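Local coordinates for protein pyrethroid hydrolase (Sphingobium faniae, PDB 5Y5R) that hydrolyses the ester bond of pyrethroid insecticides such as permethrin and cypermethrin, at residues Leu190-Glu198 with Gln210-Pro218. Residues are numbered along the deposited sequence; the frame is centred on the assembly and turned at random.
Sequences LEIPRLYIE and QRQMQKEFP
E198 and R211 form the salt bridge of this contact: R211 NE meets E198 OE2 at 3.1 Å on the syn side but tilted well out of the carboxylate plane, while R211 NH1 makes a weaker, longer bond to OE1. OE2 also takes a weak bond from Q214 NE2, and OE1 has a further partner in S225, so both carboxylate oxygens are engaged.

Flat groups stack in the middle. The Q214 amide lies almost parallel to the Y196 ring, planes 8° apart, with NE2 3.5 Å from Y196 CD1 and Q214 CG making a CH-pi contact over the same ring. With CG anti to the backbone N (chi1 -158°), the Y196 ring is directed at the helix, toward Q210 and Q214; its OH meets Q210 CG and the selenomethionine methyl M213 CE, and is hydrogen-bonded to A103 O.

At the far end F217 CE2 sits over one face of the R194 guanidinium, 3.1 Å from NE, the planes inclined by 47°. R194 NH1 hydrogen-bonds L190 O (2.8 Å), from above the carbonyl plane, and R194 NH2 hydrogen-bonds P220 O, which fixes the group's rotation, and L190 CD2 packs on F217 CZ. A leucine in place of R194 would probably leave L190 O and P220 O without these donors and F217 without its polar neighbour.

The axes of helix 210-216 and strand 194-198 run nearly antiparallel, 10.0 Å apart at closest approach; the helix is part of 207-216, the crossover from 194-199 to 222-226 in a beta-alpha-beta unit of the alpha/beta-hydrolase sheet. Q210 NE2 donates to L205 O and Q210 OE1 accepts from A199 N, close to D202, probably the charge-relay aspartate; strand 95-101 flanks the other edge of 194-199.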
loop_
_atom_site.group_PDB
_atom_site.type_symbol
_atom_site.label_atom_id
_atom_site.label_comp_id
_atom_site.label_asym_id
_atom_site.label_seq_id
_atom_site.Cartn_x
_atom_site.Cartn_y
_atom_site.Cartn_z
ATOM N N LEU A 190 -1.487 7.211 16.668
ATOM C CA LEU A 190 -1.454 5.836 17.157
ATOM C C LEU A 190 -2.771 5.392 17.794
ATOM O O LEU A 190 -2.913 4.211 18.130
ATOM C CB LEU A 190 -0.303 5.660 18.143
ATOM C CG LEU A 190 1.075 5.808 17.480
ATOM C CD1 LEU A 190 2.143 5.923 18.555
ATOM C CD2 LEU A 190 1.332 4.614 16.599
ATOM N N GLU A 191 -3.742 6.284 17.934
ATOM C CA GLU A 191 -5.069 5.875 18.370
ATOM C C GLU A 191 -5.955 5.482 17.203
ATOM O O GLU A 191 -7.050 4.955 17.407
ATOM C CB GLU A 191 -5.757 7.015 19.120
ATOM C CG GLU A 191 -4.839 7.847 19.971
ATOM C CD GLU A 191 -5.581 8.529 21.062
ATOM O OE1 GLU A 191 -5.729 7.909 22.125
ATOM O OE2 GLU A 191 -6.019 9.677 20.871
ATOM N N ILE A 192 -5.524 5.759 15.991
ATOM C CA ILE A 192 -6.341 5.407 14.839
ATOM C C ILE A 192 -6.417 3.885 14.761
ATOM O O ILE A 192 -5.369 3.213 14.849
ATOM C CB ILE A 192 -5.727 5.999 13.576
ATOM C CG1 ILE A 192 -5.697 7.529 13.644
ATOM C CG2 ILE A 192 -6.432 5.515 12.355
ATOM C CD1 ILE A 192 -5.235 8.191 12.320
ATOM N N PRO A 193 -7.611 3.295 14.653
ATOM C CA PRO A 193 -7.705 1.834 14.517
ATOM C C PRO A 193 -6.946 1.349 13.291
ATOM O O PRO A 193 -6.997 1.956 12.216
ATOM C CB PRO A 193 -9.206 1.579 14.383
ATOM C CG PRO A 193 -9.854 2.742 15.078
ATOM C CD PRO A 193 -8.924 3.927 14.858
ATOM N N ARG A 194 -6.275 0.217 13.452
ATOM C CA ARG A 194 -5.391 -0.334 12.434
ATOM C C ARG A 194 -5.829 -1.752 12.109
ATOM O O ARG A 194 -6.245 -2.510 13.001
ATOM C CB ARG A 194 -3.923 -0.344 12.915
ATOM C CG ARG A 194 -3.321 1.017 13.188
ATOM C CD ARG A 194 -1.922 0.876 13.826
ATOM N NE ARG A 194 -1.953 0.269 15.161
ATOM C CZ ARG A 194 -2.032 0.978 16.282
ATOM N NH1 ARG A 194 -2.084 2.302 16.208
ATOM N NH2 ARG A 194 -2.058 0.376 17.474
ATOM N N LEU A 195 -5.828 -2.073 10.824
ATOM C CA LEU A 195 -6.118 -3.420 10.352
ATOM C C LEU A 195 -5.043 -3.847 9.362
ATOM O O LEU A 195 -4.697 -3.083 8.444
ATOM C CB LEU A 195 -7.515 -3.481 9.718
ATOM C CG LEU A 195 -7.874 -4.677 8.847
ATOM C CD1 LEU A 195 -7.901 -5.924 9.705
ATOM C CD2 LEU A 195 -9.244 -4.431 8.208
ATOM N N TYR A 196 -4.510 -5.055 9.560
ATOM C CA TYR A 196 -3.614 -5.699 8.612
ATOM C C TYR A 196 -4.359 -6.829 7.909
ATOM O O TYR A 196 -4.847 -7.754 8.557
ATOM C CB TYR A 196 -2.364 -6.258 9.304
ATOM C CG TYR A 196 -1.190 -6.439 8.352
ATOM C CD1 TYR A 196 -1.080 -7.557 7.545
ATOM C CD2 TYR A 196 -0.218 -5.463 8.246
ATOM C CE1 TYR A 196 0.001 -7.701 6.667
ATOM C CE2 TYR A 196 0.849 -5.597 7.378
ATOM C CZ TYR A 196 0.956 -6.703 6.594
ATOM O OH TYR A 196 2.028 -6.786 5.734
ATOM N N ILE A 197 -4.427 -6.766 6.587
ATOM C CA ILE A 197 -4.963 -7.857 5.776
ATOM C C ILE A 197 -3.773 -8.592 5.197
ATOM O O ILE A 197 -3.089 -8.059 4.315
ATOM C CB ILE A 197 -5.894 -7.355 4.658
ATOM C CG1 ILE A 197 -7.020 -6.498 5.233
ATOM C CG2 ILE A 197 -6.451 -8.542 3.863
ATOM C CD1 ILE A 197 -8.079 -6.113 4.216
ATOM N N GLU A 198 -3.508 -9.797 5.718
ATOM C CA GLU A 198 -2.415 -10.622 5.242
ATOM C C GLU A 198 -2.844 -11.316 3.967
ATOM O O GLU A 198 -3.995 -11.743 3.830
ATOM C CB GLU A 198 -2.024 -11.724 6.250
ATOM C CG GLU A 198 -1.889 -11.363 7.693
ATOM C CD GLU A 198 -1.684 -12.619 8.579
ATOM O OE1 GLU A 198 -2.371 -13.643 8.370
ATOM O OE2 GLU A 198 -0.836 -12.585 9.475
ATOM N N GLN A 210 5.323 -10.318 6.970
ATOM C CA GLN A 210 4.068 -9.671 7.298
ATOM C C GLN A 210 3.789 -9.787 8.779
ATOM O O GLN A 210 3.509 -8.787 9.447
ATOM C CB GLN A 210 2.942 -10.301 6.487
ATOM C CG GLN A 210 2.983 -9.943 5.024
ATOM C CD GLN A 210 1.959 -10.692 4.238
ATOM O OE1 GLN A 210 0.739 -10.458 4.380
ATOM N NE2 GLN A 210 2.426 -11.637 3.432
ATOM N N ARG A 211 3.867 -11.011 9.312
ATOM C CA ARG A 211 3.529 -11.202 10.726
ATOM C C ARG A 211 4.574 -10.588 11.652
ATOM O O ARG A 211 4.246 -10.200 12.781
ATOM C CB ARG A 211 3.336 -12.694 11.051
ATOM C CG ARG A 211 2.115 -13.320 10.370
ATOM C CD ARG A 211 2.023 -14.851 10.389
ATOM N NE ARG A 211 0.729 -15.264 9.834
ATOM C CZ ARG A 211 0.343 -16.501 9.513
ATOM N NH1 ARG A 211 -0.861 -16.683 8.982
ATOM N NH2 ARG A 211 1.126 -17.548 9.692
ATOM N N GLN A 212 5.828 -10.500 11.194
ATOM C CA GLN A 212 6.879 -9.878 11.987
ATOM C C GLN A 212 6.637 -8.386 12.112
ATOM O O GLN A 212 6.842 -7.792 13.180
ATOM C CB GLN A 212 8.239 -10.185 11.341
ATOM C CG GLN A 212 9.443 -9.788 12.166
ATOM C CD GLN A 212 9.599 -10.681 13.377
ATOM O OE1 GLN A 212 9.401 -11.897 13.289
ATOM N NE2 GLN A 212 9.960 -10.091 14.504
HETATM N N MSE A 213 6.152 -7.764 11.047
HETATM C CA MSE A 213 5.816 -6.358 11.103
HETATM C C MSE A 213 4.661 -6.080 12.067
HETATM O O MSE A 213 4.734 -5.147 12.868
HETATM C CB MSE A 213 5.502 -5.853 9.694
HETATM C CG MSE A 213 6.787 -5.732 8.901
HETATM SE SE MSE A 213 6.571 -4.983 7.111
HETATM C CE MSE A 213 5.486 -6.351 6.316
ATOM N N GLN A 214 3.595 -6.877 11.989
ATOM C CA GLN A 214 2.536 -6.746 12.998
ATOM C C GLN A 214 3.107 -6.888 14.400
ATOM O O GLN A 214 2.823 -6.071 15.283
ATOM C CB GLN A 214 1.440 -7.790 12.771
ATOM C CG GLN A 214 0.756 -7.637 11.463
ATOM C CD GLN A 214 -0.078 -8.833 11.108
ATOM O OE1 GLN A 214 -1.098 -9.127 11.747
ATOM N NE2 GLN A 214 0.348 -9.541 10.091
ATOM N N LYS A 215 3.984 -7.869 14.589
ATOM C CA LYS A 215 4.523 -8.164 15.910
ATOM C C LYS A 215 5.315 -6.986 16.480
ATOM O O LYS A 215 5.302 -6.761 17.700
ATOM C CB LYS A 215 5.384 -9.428 15.837
ATOM C CG LYS A 215 6.043 -9.798 17.131
ATOM C CD LYS A 215 6.762 -11.132 17.076
ATOM C CE LYS A 215 6.732 -11.770 18.474
ATOM N NZ LYS A 215 7.574 -11.012 19.440
ATOM N N GLU A 216 6.066 -6.259 15.629
ATOM C CA GLU A 216 6.942 -5.192 16.111
ATOM C C GLU A 216 6.273 -3.817 16.162
ATOM O O GLU A 216 6.870 -2.882 16.706
ATOM C CB GLU A 216 8.206 -5.120 15.240
ATOM C CG GLU A 216 9.116 -6.340 15.414
ATOM C CD GLU A 216 10.427 -6.294 14.636
ATOM O OE1 GLU A 216 10.988 -7.384 14.395
ATOM O OE2 GLU A 216 10.871 -5.223 14.173
ATOM N N PHE A 217 5.040 -3.662 15.638
ATOM C CA PHE A 217 4.369 -2.371 15.757
ATOM C C PHE A 217 3.795 -2.216 17.162
ATOM O O PHE A 217 3.197 -3.154 17.691
ATOM C CB PHE A 217 3.234 -2.229 14.732
ATOM C CG PHE A 217 2.682 -0.822 14.620
ATOM C CD1 PHE A 217 3.227 0.108 13.734
ATOM C CD2 PHE A 217 1.630 -0.421 15.402
ATOM C CE1 PHE A 217 2.701 1.387 13.651
ATOM C CE2 PHE A 217 1.124 0.855 15.327
ATOM C CZ PHE A 217 1.648 1.759 14.439
ATOM N N PRO A 218 3.939 -1.037 17.771
ATOM C CA PRO A 218 3.479 -0.857 19.156
ATOM C C PRO A 218 1.965 -0.703 19.231
ATOM O O PRO A 218 1.370 0.144 18.557
ATOM C CB PRO A 218 4.201 0.419 19.600
ATOM C CG PRO A 218 4.402 1.170 18.347
ATOM C CD PRO A 218 4.617 0.168 17.255
#